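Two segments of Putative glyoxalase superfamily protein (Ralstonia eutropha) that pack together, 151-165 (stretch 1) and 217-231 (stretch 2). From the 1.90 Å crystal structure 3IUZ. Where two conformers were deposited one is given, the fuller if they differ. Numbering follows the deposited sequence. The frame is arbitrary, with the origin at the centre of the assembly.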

# COMPACT_ATOMS: atom_id res chain seq x y z
N ARG A 151 -22.16 -4.40 -11.63
CA ARG A 151 -22.54 -4.40 -13.04
C ARG A 151 -22.08 -5.61 -13.81
O ARG A 151 -22.39 -5.73 -14.98
CB ARG A 151 -22.05 -3.12 -13.72
CG ARG A 151 -22.79 -1.87 -13.19
CD ARG A 151 -22.18 -0.58 -13.72
NE ARG A 151 -21.77 -0.75 -15.12
CZ ARG A 151 -22.50 -0.44 -16.19
NH1 ARG A 151 -23.72 0.11 -16.08
NH2 ARG A 151 -22.00 -0.67 -17.41
N PHE A 152 -21.39 -6.53 -13.16
CA PHE A 152 -20.80 -7.65 -13.86
C PHE A 152 -21.78 -8.82 -13.99
O PHE A 152 -22.87 -8.78 -13.45
CB PHE A 152 -19.50 -8.05 -13.18
CG PHE A 152 -18.41 -7.04 -13.36
CD1 PHE A 152 -18.32 -5.93 -12.52
CD2 PHE A 152 -17.50 -7.17 -14.39
CE1 PHE A 152 -17.34 -4.99 -12.69
CE2 PHE A 152 -16.49 -6.24 -14.57
CZ PHE A 152 -16.40 -5.13 -13.72
N SER A 153 -21.36 -9.87 -14.68
CA SER A 153 -22.24 -11.00 -14.89
C SER A 153 -22.66 -11.73 -13.61
O SER A 153 -22.05 -11.58 -12.55
CB SER A 153 -21.60 -11.99 -15.88
OG SER A 153 -20.59 -12.78 -15.27
N ASP A 154 -23.72 -12.52 -13.72
CA ASP A 154 -24.14 -13.34 -12.62
C ASP A 154 -23.01 -14.22 -12.20
O ASP A 154 -22.74 -14.37 -11.01
CB ASP A 154 -25.33 -14.23 -12.99
CG ASP A 154 -26.64 -13.48 -13.08
OD1 ASP A 154 -26.73 -12.30 -12.72
OD2 ASP A 154 -27.61 -14.12 -13.56
N ALA A 155 -22.37 -14.84 -13.17
CA ALA A 155 -21.31 -15.79 -12.88
C ALA A 155 -20.17 -15.10 -12.12
O ALA A 155 -19.58 -15.63 -11.17
CB ALA A 155 -20.80 -16.46 -14.20
N PHE A 156 -19.85 -13.92 -12.58
CA PHE A 156 -18.79 -13.11 -11.97
C PHE A 156 -19.12 -12.75 -10.52
O PHE A 156 -18.31 -12.96 -9.62
CB PHE A 156 -18.62 -11.86 -12.80
CG PHE A 156 -17.55 -10.94 -12.32
CD1 PHE A 156 -17.81 -10.03 -11.31
CD2 PHE A 156 -16.30 -10.90 -12.95
CE1 PHE A 156 -16.84 -9.14 -10.88
CE2 PHE A 156 -15.34 -9.98 -12.54
CZ PHE A 156 -15.61 -9.10 -11.50
N ARG A 157 -20.33 -12.25 -10.29
CA ARG A 157 -20.71 -11.87 -8.93
C ARG A 157 -20.73 -13.04 -7.95
O ARG A 157 -20.34 -12.89 -6.80
CB ARG A 157 -22.02 -11.06 -8.94
CG ARG A 157 -21.78 -9.69 -9.63
CD ARG A 157 -22.98 -8.79 -9.96
NE ARG A 157 -24.19 -9.44 -9.63
CZ ARG A 157 -25.00 -10.05 -10.47
NH1 ARG A 157 -24.80 -10.05 -11.79
NH2 ARG A 157 -26.04 -10.63 -9.97
N GLU A 158 -21.14 -14.22 -8.42
CA GLU A 158 -21.04 -15.45 -7.62
C GLU A 158 -19.59 -15.82 -7.34
O GLU A 158 -19.26 -16.29 -6.25
CB GLU A 158 -21.68 -16.62 -8.36
CG GLU A 158 -23.18 -16.49 -8.49
CD GLU A 158 -23.74 -17.38 -9.60
OE1 GLU A 158 -23.01 -18.31 -10.08
OE2 GLU A 158 -24.91 -17.13 -9.99
N ALA A 159 -18.73 -15.63 -8.33
CA ALA A 159 -17.31 -15.89 -8.18
C ALA A 159 -16.71 -14.95 -7.11
O ALA A 159 -15.97 -15.41 -6.24
CB ALA A 159 -16.58 -15.73 -9.48
N VAL A 160 -17.07 -13.67 -7.18
CA VAL A 160 -16.59 -12.73 -6.17
C VAL A 160 -16.89 -13.24 -4.76
O VAL A 160 -15.99 -13.36 -3.93
CB VAL A 160 -17.11 -11.30 -6.40
CG1 VAL A 160 -16.73 -10.37 -5.19
CG2 VAL A 160 -16.55 -10.76 -7.70
N GLY A 161 -18.14 -13.60 -4.50
CA GLY A 161 -18.53 -14.01 -3.17
C GLY A 161 -17.85 -15.29 -2.72
O GLY A 161 -17.47 -15.42 -1.56
N ARG A 162 -17.65 -16.24 -3.62
CA ARG A 162 -16.89 -17.42 -3.23
C ARG A 162 -15.45 -17.06 -2.84
O ARG A 162 -14.91 -17.68 -1.94
CB ARG A 162 -16.89 -18.52 -4.30
CG ARG A 162 -18.14 -19.37 -4.29
CD ARG A 162 -17.90 -20.63 -5.11
NE ARG A 162 -17.74 -20.23 -6.50
CZ ARG A 162 -18.75 -19.94 -7.31
NH1 ARG A 162 -20.01 -20.07 -6.89
NH2 ARG A 162 -18.50 -19.57 -8.54
N VAL A 163 -14.86 -16.07 -3.49
CA VAL A 163 -13.48 -15.72 -3.23
C VAL A 163 -13.38 -14.93 -1.92
O VAL A 163 -12.57 -15.28 -1.06
CB VAL A 163 -12.82 -14.96 -4.41
CG1 VAL A 163 -11.52 -14.31 -3.98
CG2 VAL A 163 -12.58 -15.92 -5.62
N THR A 164 -14.25 -13.93 -1.75
CA THR A 164 -14.17 -13.02 -0.60
C THR A 164 -14.99 -13.43 0.64
O THR A 164 -14.71 -12.95 1.74
CB THR A 164 -14.54 -11.56 -0.98
OG1 THR A 164 -15.90 -11.49 -1.42
CG2 THR A 164 -13.59 -11.01 -2.07
N GLY A 165 -15.97 -14.33 0.48
CA GLY A 165 -16.95 -14.56 1.53
C GLY A 165 -16.42 -15.32 2.74
O GLY A 165 -17.10 -15.48 3.73
N GLU A 217 -10.44 -17.41 -12.99
CA GLU A 217 -10.59 -17.27 -14.43
C GLU A 217 -11.90 -16.59 -14.80
O GLU A 217 -11.92 -15.73 -15.66
CB GLU A 217 -10.41 -18.64 -15.12
CG GLU A 217 -8.97 -19.14 -14.95
CD GLU A 217 -8.75 -20.62 -15.26
OE1 GLU A 217 -9.72 -21.40 -15.37
OE2 GLU A 217 -7.56 -20.99 -15.39
N THR A 218 -12.99 -16.94 -14.12
CA THR A 218 -14.27 -16.22 -14.33
C THR A 218 -14.11 -14.73 -14.11
O THR A 218 -14.59 -13.90 -14.93
CB THR A 218 -15.36 -16.74 -13.41
OG1 THR A 218 -15.66 -18.10 -13.76
CG2 THR A 218 -16.63 -15.88 -13.49
N LEU A 219 -13.41 -14.36 -13.04
CA LEU A 219 -13.17 -12.94 -12.77
C LEU A 219 -12.32 -12.34 -13.87
O LEU A 219 -12.59 -11.22 -14.37
CB LEU A 219 -12.52 -12.73 -11.39
CG LEU A 219 -13.30 -13.26 -10.13
CD1 LEU A 219 -12.43 -13.17 -8.87
CD2 LEU A 219 -14.63 -12.56 -9.92
N LEU A 220 -11.29 -13.06 -14.25
CA LEU A 220 -10.34 -12.50 -15.19
C LEU A 220 -10.95 -12.19 -16.55
O LEU A 220 -10.53 -11.25 -17.22
CB LEU A 220 -9.14 -13.42 -15.34
CG LEU A 220 -7.94 -12.95 -16.15
CD1 LEU A 220 -7.42 -11.56 -15.74
CD2 LEU A 220 -6.85 -14.04 -16.09
N ARG A 221 -11.97 -12.94 -16.95
CA ARG A 221 -12.64 -12.67 -18.21
C ARG A 221 -13.35 -11.31 -18.25
O ARG A 221 -13.55 -10.75 -19.32
CB ARG A 221 -13.62 -13.77 -18.52
CG ARG A 221 -12.95 -15.14 -18.52
CD ARG A 221 -13.54 -16.16 -19.46
NE ARG A 221 -12.83 -17.41 -19.19
CZ ARG A 221 -13.20 -18.32 -18.28
NH1 ARG A 221 -14.32 -18.16 -17.56
NH2 ARG A 221 -12.45 -19.41 -18.10
N GLU A 222 -13.74 -10.77 -17.11
CA GLU A 222 -14.45 -9.49 -17.09
C GLU A 222 -13.68 -8.34 -16.46
O GLU A 222 -13.94 -7.19 -16.78
CB GLU A 222 -15.83 -9.63 -16.47
CG GLU A 222 -16.62 -10.81 -17.05
CD GLU A 222 -17.95 -11.00 -16.42
OE1 GLU A 222 -18.62 -9.99 -16.14
OE2 GLU A 222 -18.33 -12.19 -16.23
N SER A 223 -12.71 -8.66 -15.62
CA SER A 223 -11.98 -7.65 -14.87
C SER A 223 -10.60 -8.15 -14.48
O SER A 223 -10.49 -8.98 -13.61
CB SER A 223 -12.74 -7.30 -13.55
OG SER A 223 -11.97 -6.38 -12.79
N ALA A 224 -9.56 -7.55 -15.03
CA ALA A 224 -8.18 -7.80 -14.61
C ALA A 224 -7.97 -7.36 -13.14
O ALA A 224 -7.24 -7.99 -12.36
CB ALA A 224 -7.20 -7.05 -15.56
N GLU A 225 -8.67 -6.30 -12.75
CA GLU A 225 -8.47 -5.71 -11.43
C GLU A 225 -9.00 -6.64 -10.35
O GLU A 225 -8.34 -6.86 -9.34
CB GLU A 225 -9.19 -4.37 -11.37
CG GLU A 225 -8.45 -3.30 -12.13
CD GLU A 225 -8.60 -3.43 -13.65
OE1 GLU A 225 -9.60 -3.98 -14.18
OE2 GLU A 225 -7.67 -2.97 -14.31
N MSE A 226 -10.20 -7.17 -10.55
CA MSE A 226 -10.80 -8.07 -9.55
C MSE A 226 -10.06 -9.41 -9.54
O MSE A 226 -9.89 -10.01 -8.49
CB MSE A 226 -12.31 -8.28 -9.84
CG MSE A 226 -13.05 -9.14 -8.85
SE MSE A 226 -12.95 -8.49 -6.95
CE MSE A 226 -12.37 -10.13 -6.13
N ALA A 227 -9.57 -9.88 -10.71
CA ALA A 227 -8.72 -11.07 -10.72
C ALA A 227 -7.46 -10.88 -9.85
O ALA A 227 -7.10 -11.74 -9.06
CB ALA A 227 -8.31 -11.46 -12.17
N TRP A 228 -6.84 -9.71 -9.96
CA TRP A 228 -5.67 -9.36 -9.15
C TRP A 228 -6.00 -9.37 -7.66
O TRP A 228 -5.31 -10.00 -6.84
CB TRP A 228 -5.11 -8.01 -9.62
CG TRP A 228 -3.86 -7.65 -9.01
CD1 TRP A 228 -2.60 -7.79 -9.57
CD2 TRP A 228 -3.67 -6.99 -7.75
NE1 TRP A 228 -1.67 -7.30 -8.71
CE2 TRP A 228 -2.29 -6.80 -7.59
CE3 TRP A 228 -4.55 -6.55 -6.73
CZ2 TRP A 228 -1.75 -6.21 -6.43
CZ3 TRP A 228 -4.03 -5.97 -5.61
CH2 TRP A 228 -2.64 -5.80 -5.45
N ILE A 229 -7.11 -8.75 -7.30
CA ILE A 229 -7.58 -8.77 -5.91
C ILE A 229 -7.78 -10.19 -5.42
O ILE A 229 -7.42 -10.53 -4.30
CB ILE A 229 -8.85 -7.92 -5.71
CG1 ILE A 229 -8.57 -6.46 -6.09
CG2 ILE A 229 -9.29 -8.05 -4.24
CD1 ILE A 229 -9.79 -5.53 -6.11
N ALA A 230 -8.30 -11.06 -6.28
CA ALA A 230 -8.48 -12.44 -5.90
C ALA A 230 -7.20 -13.12 -5.46
O ALA A 230 -7.22 -13.99 -4.58
CB ALA A 230 -9.19 -13.22 -7.04
N THR A 231 -6.06 -12.75 -6.04
CA THR A 231 -4.82 -13.42 -5.71
C THR A 231 -4.06 -12.66 -4.64
O THR A 231 -3.41 -13.28 -3.80
CB THR A 231 -3.90 -13.67 -6.97
OG1 THR A 231 -3.21 -12.46 -7.33
CG2 THR A 231 -4.68 -14.20 -8.16

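The strongest polar contact joins the carboxylate of Glu-222 to the start of the helix 154-164. Ser-153 N donates to Glu-222 OE1 at 3.1 Å with an N-H...acceptor angle of 171°, and Ser-153 OG donates to Glu-222 OE2 at 2.5 Å, so both carboxylate oxygens are engaged by one residue. Glu-222 reaches this position with chi1 in m and chi2 in t, its CA-to-CB bond directed toward the other stretch. A carboxylate suits the site because its two oxygens can accept separately from the amide and the hydroxyl of Ser-153. Ser-153, at the N-cap, serves two purposes: its OG gives its proton to Glu-222 OE2 and accepts from Phe-156 N at 3.0 Å (157°). A hydroxyl can do both at once.

Ser-223 caps the helix 224-231 in the same manner, its OG accepting from Met-226 N at 3.0 Å (168°). Ser-223 CB meanwhile lies 3.9 Å from Phe-156 CE2 and 4.0 Å from Phe-152 CE2, so the methylene packs against aromatic carbons. Phe-152 also sets its ring edge against the carboxylate, with CD2 3.5 Å from Glu-222 OE1, near the ring plane.

Inward from this polar end, the packing is built on two interlocking knobs. Phe-156 (chi1 t) sits among Thr-218, Leu-219, Glu-222 and Met-226, while Leu-219 sits among Phe-156, Ala-159, Val-160 and Val-163. The two meet directly: Leu-219 CD2 lies 3.8 Å from the centroid of the Phe-156 ring, 12° off its normal, a CH-pi contact over one face. Leu-219 CD2 is also 3.4 Å from Val-160 CG2 and 3.7 Å from Ala-159 CB. The CA-to-CB bond of Leu-219 points sideways, but the end of the side chain comes nearer.

Ala-159 points its CB toward stretch 2, and this short side chain leaves room for both Leu-219 CD2 and Thr-218 CG2, the latter 4.0 Å from Ala-159 CB. Thr-218 presents its methyl to the helix, with CG2 3.8 Å from Phe-156 CA. Selenomethionine Met-226 packs its CG 3.7 Å from Phe-156 CZ and 4.0 Å from Val-160 CG2.

Farther along, Val-163 CG1 reaches Ala-230 CB at 4.0 Å, where the CA atoms of these residues are 6.5 Å apart. The axis of helix 154-164 runs at 20° to that of helix 224-231, with a closest approach of 10.6 Å, but at 129° to that of helix 217-222, at 8.9 Å. Altogether 593 Å² is buried, summed over both sides; the two knobs, Phe-156 and Leu-219, are buried residues, with 89 and 67 Å² of their respective surfaces covered by the other stretch.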